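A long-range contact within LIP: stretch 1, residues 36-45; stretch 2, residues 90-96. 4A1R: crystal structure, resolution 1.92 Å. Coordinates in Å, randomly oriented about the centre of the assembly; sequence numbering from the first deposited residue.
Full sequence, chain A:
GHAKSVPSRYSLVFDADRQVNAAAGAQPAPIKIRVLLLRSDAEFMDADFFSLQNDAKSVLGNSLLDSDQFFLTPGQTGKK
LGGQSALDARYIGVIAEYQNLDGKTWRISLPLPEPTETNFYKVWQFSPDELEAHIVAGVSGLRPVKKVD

Stretch 1 36-45: LLLRSDAEFM
Stretch 2 90-96: RYIGVIA

Strands 36-38 and 91-96 run antiparallel, their N-to-C directions 147° apart, in the register L36-G93, L37-I92, L38-Y91, with paired CA atoms 4.9 to 5.1 Å apart. Across these pairs phi runs from -90° (L37) to -145° (Y91) and psi from 117° (I92) to 147° (Y91). L36 and G93 form a hydrogen-bonded pair (L36 N to G93 O 2.8 Å, G93 N to L36 O 2.9 Å), as do L38 and Y91 (L38 N to Y91 O 2.9 Å, Y91 N to L38 O 3.1 Å). L38 O also accepts R90 N at 2.9 Å.

Y91 covers the most surface. Its chi1 of -67° (m) and chi2 of -85° bring the broad ring against the loop after strand 36-38, CD2 3.5 Å from D41 N. D41 (chi1 p) sets its CB over the ring face, 4.0 Å from the centroid, a CH-pi contact.

G93 comes next, and its lack of a side chain matters: an ideal CB would lie 2.6 Å from F44 CZ and 3.1 Å from CD1 of L38 (m, t). Instead F44 CZ packs 3.5 Å from G93 CA. F44, in the helix starting at A42, has chi1 t and chi2 77°; its ring edge meets I95 (m, t), CE1 to CG1 3.7 Å.

Buried aliphatic side chains pack without stranding polar groups: L36 (m, p) adds CD1 at 4.0 Å from I95 CD1. On the other sheet face, L37 (t, p) meets its non-hydrogen-bonded partner I92 (m, m), CD1 to CD1 a short 3.2 Å.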

# COMPACT_ATOMS: atom_id res chain seq x y z
N LEU A 36 2.29 4.54 0.41
CA LEU A 36 3.50 5.32 0.41
C LEU A 36 4.44 4.85 -0.71
O LEU A 36 4.69 3.66 -0.87
CB LEU A 36 4.20 5.24 1.78
CG LEU A 36 3.52 5.85 3.02
CD1 LEU A 36 2.25 5.14 3.41
CD2 LEU A 36 4.48 5.76 4.20
N LEU A 37 4.97 5.80 -1.48
CA LEU A 37 6.00 5.45 -2.43
C LEU A 37 7.37 5.57 -1.76
O LEU A 37 7.72 6.61 -1.18
CB LEU A 37 5.89 6.38 -3.65
CG LEU A 37 6.75 6.00 -4.84
CD1 LEU A 37 6.14 4.80 -5.56
CD2 LEU A 37 6.84 7.20 -5.78
N LEU A 38 8.14 4.48 -1.83
CA LEU A 38 9.35 4.34 -1.06
C LEU A 38 10.58 4.02 -1.90
O LEU A 38 10.53 3.17 -2.81
CB LEU A 38 9.19 3.23 0.01
CG LEU A 38 8.01 3.35 1.00
CD1 LEU A 38 7.85 2.01 1.74
CD2 LEU A 38 8.16 4.50 1.99
N ARG A 39 11.68 4.69 -1.54
CA ARG A 39 13.02 4.41 -2.05
C ARG A 39 13.51 3.07 -1.54
O ARG A 39 14.29 2.40 -2.21
CB ARG A 39 14.01 5.45 -1.55
CG ARG A 39 14.08 6.71 -2.38
CD ARG A 39 15.44 7.35 -2.25
NE ARG A 39 15.33 8.78 -2.00
CZ ARG A 39 15.21 9.71 -2.94
NH1 ARG A 39 15.21 9.38 -4.22
NH2 ARG A 39 15.09 10.99 -2.60
N SER A 40 13.07 2.73 -0.33
CA SER A 40 13.46 1.50 0.34
C SER A 40 12.43 1.24 1.44
O SER A 40 11.75 2.17 1.87
CB SER A 40 14.84 1.64 0.94
OG SER A 40 14.99 2.92 1.52
N ASP A 41 12.29 -0.01 1.88
CA ASP A 41 11.28 -0.33 2.90
C ASP A 41 11.83 -0.63 4.30
O ASP A 41 11.07 -1.04 5.18
CB ASP A 41 10.34 -1.46 2.42
CG ASP A 41 10.97 -2.85 2.44
OD1 ASP A 41 12.19 -2.99 2.67
OD2 ASP A 41 10.23 -3.83 2.21
N ALA A 42 13.14 -0.45 4.50
CA ALA A 42 13.78 -0.85 5.77
C ALA A 42 13.21 -0.06 6.94
O ALA A 42 12.73 -0.65 7.90
CB ALA A 42 15.29 -0.69 5.70
N GLU A 43 13.24 1.26 6.82
CA GLU A 43 12.76 2.13 7.89
C GLU A 43 11.26 1.99 8.06
O GLU A 43 10.77 2.05 9.20
CB GLU A 43 13.15 3.58 7.62
CG GLU A 43 14.55 3.94 8.09
CD GLU A 43 15.13 5.10 7.31
OE1 GLU A 43 15.22 4.98 6.06
OE2 GLU A 43 15.50 6.12 7.94
N PHE A 44 10.55 1.80 6.94
CA PHE A 44 9.08 1.60 6.93
C PHE A 44 8.64 0.36 7.69
O PHE A 44 7.66 0.38 8.43
CB PHE A 44 8.59 1.54 5.47
CG PHE A 44 7.12 1.24 5.32
CD1 PHE A 44 6.16 2.23 5.54
CD2 PHE A 44 6.69 -0.02 4.90
CE1 PHE A 44 4.81 1.96 5.38
CE2 PHE A 44 5.34 -0.29 4.75
CZ PHE A 44 4.40 0.70 4.98
N MET A 45 9.35 -0.75 7.48
CA MET A 45 8.99 -2.00 8.11
C MET A 45 9.42 -2.01 9.58
O MET A 45 8.90 -2.79 10.37
CB MET A 45 9.60 -3.20 7.35
CG MET A 45 8.96 -3.41 5.98
SD MET A 45 7.15 -3.51 6.00
CE MET A 45 6.93 -5.12 6.75
N ARG A 90 11.36 1.88 -5.22
CA ARG A 90 11.60 0.42 -5.14
C ARG A 90 10.49 -0.36 -4.42
O ARG A 90 10.38 -1.60 -4.55
CB ARG A 90 12.97 0.14 -4.52
CG ARG A 90 14.15 0.66 -5.33
CD ARG A 90 14.18 0.05 -6.72
NE ARG A 90 15.32 0.53 -7.52
CZ ARG A 90 15.32 1.62 -8.29
NH1 ARG A 90 14.24 2.38 -8.39
NH2 ARG A 90 16.41 1.96 -8.96
N TYR A 91 9.69 0.33 -3.63
CA TYR A 91 8.61 -0.35 -2.87
C TYR A 91 7.37 0.54 -2.77
O TYR A 91 7.50 1.75 -2.74
CB TYR A 91 9.09 -0.66 -1.45
CG TYR A 91 10.21 -1.70 -1.35
CD1 TYR A 91 9.92 -3.07 -1.34
CD2 TYR A 91 11.55 -1.31 -1.25
CE1 TYR A 91 10.94 -4.01 -1.25
CE2 TYR A 91 12.57 -2.25 -1.16
CZ TYR A 91 12.26 -3.59 -1.17
OH TYR A 91 13.25 -4.54 -1.07
N ILE A 92 6.19 -0.09 -2.76
CA ILE A 92 4.93 0.56 -2.31
C ILE A 92 4.60 0.04 -0.89
O ILE A 92 4.39 -1.17 -0.70
CB ILE A 92 3.74 0.26 -3.27
CG1 ILE A 92 4.05 0.69 -4.70
CG2 ILE A 92 2.42 0.87 -2.79
CD1 ILE A 92 4.50 2.13 -4.87
N GLY A 93 4.58 0.93 0.10
CA GLY A 93 4.17 0.56 1.47
C GLY A 93 2.68 0.81 1.65
O GLY A 93 2.15 1.81 1.15
N VAL A 94 1.98 -0.08 2.34
CA VAL A 94 0.54 0.12 2.55
C VAL A 94 0.33 -0.04 4.05
O VAL A 94 0.88 -0.98 4.67
CB VAL A 94 -0.35 -0.88 1.76
CG1 VAL A 94 -1.83 -0.51 1.89
CG2 VAL A 94 0.05 -0.95 0.29
N ILE A 95 -0.40 0.91 4.64
CA ILE A 95 -0.73 0.94 6.08
C ILE A 95 -2.26 0.94 6.20
O ILE A 95 -2.95 1.65 5.47
CB ILE A 95 -0.18 2.24 6.76
CG1 ILE A 95 1.34 2.32 6.67
CG2 ILE A 95 -0.62 2.34 8.25
CD1 ILE A 95 1.95 3.62 7.13
N ALA A 96 -2.81 0.13 7.10
CA ALA A 96 -4.27 0.11 7.34
C ALA A 96 -4.42 0.45 8.82
O ALA A 96 -3.89 -0.27 9.66
CB ALA A 96 -4.83 -1.28 7.11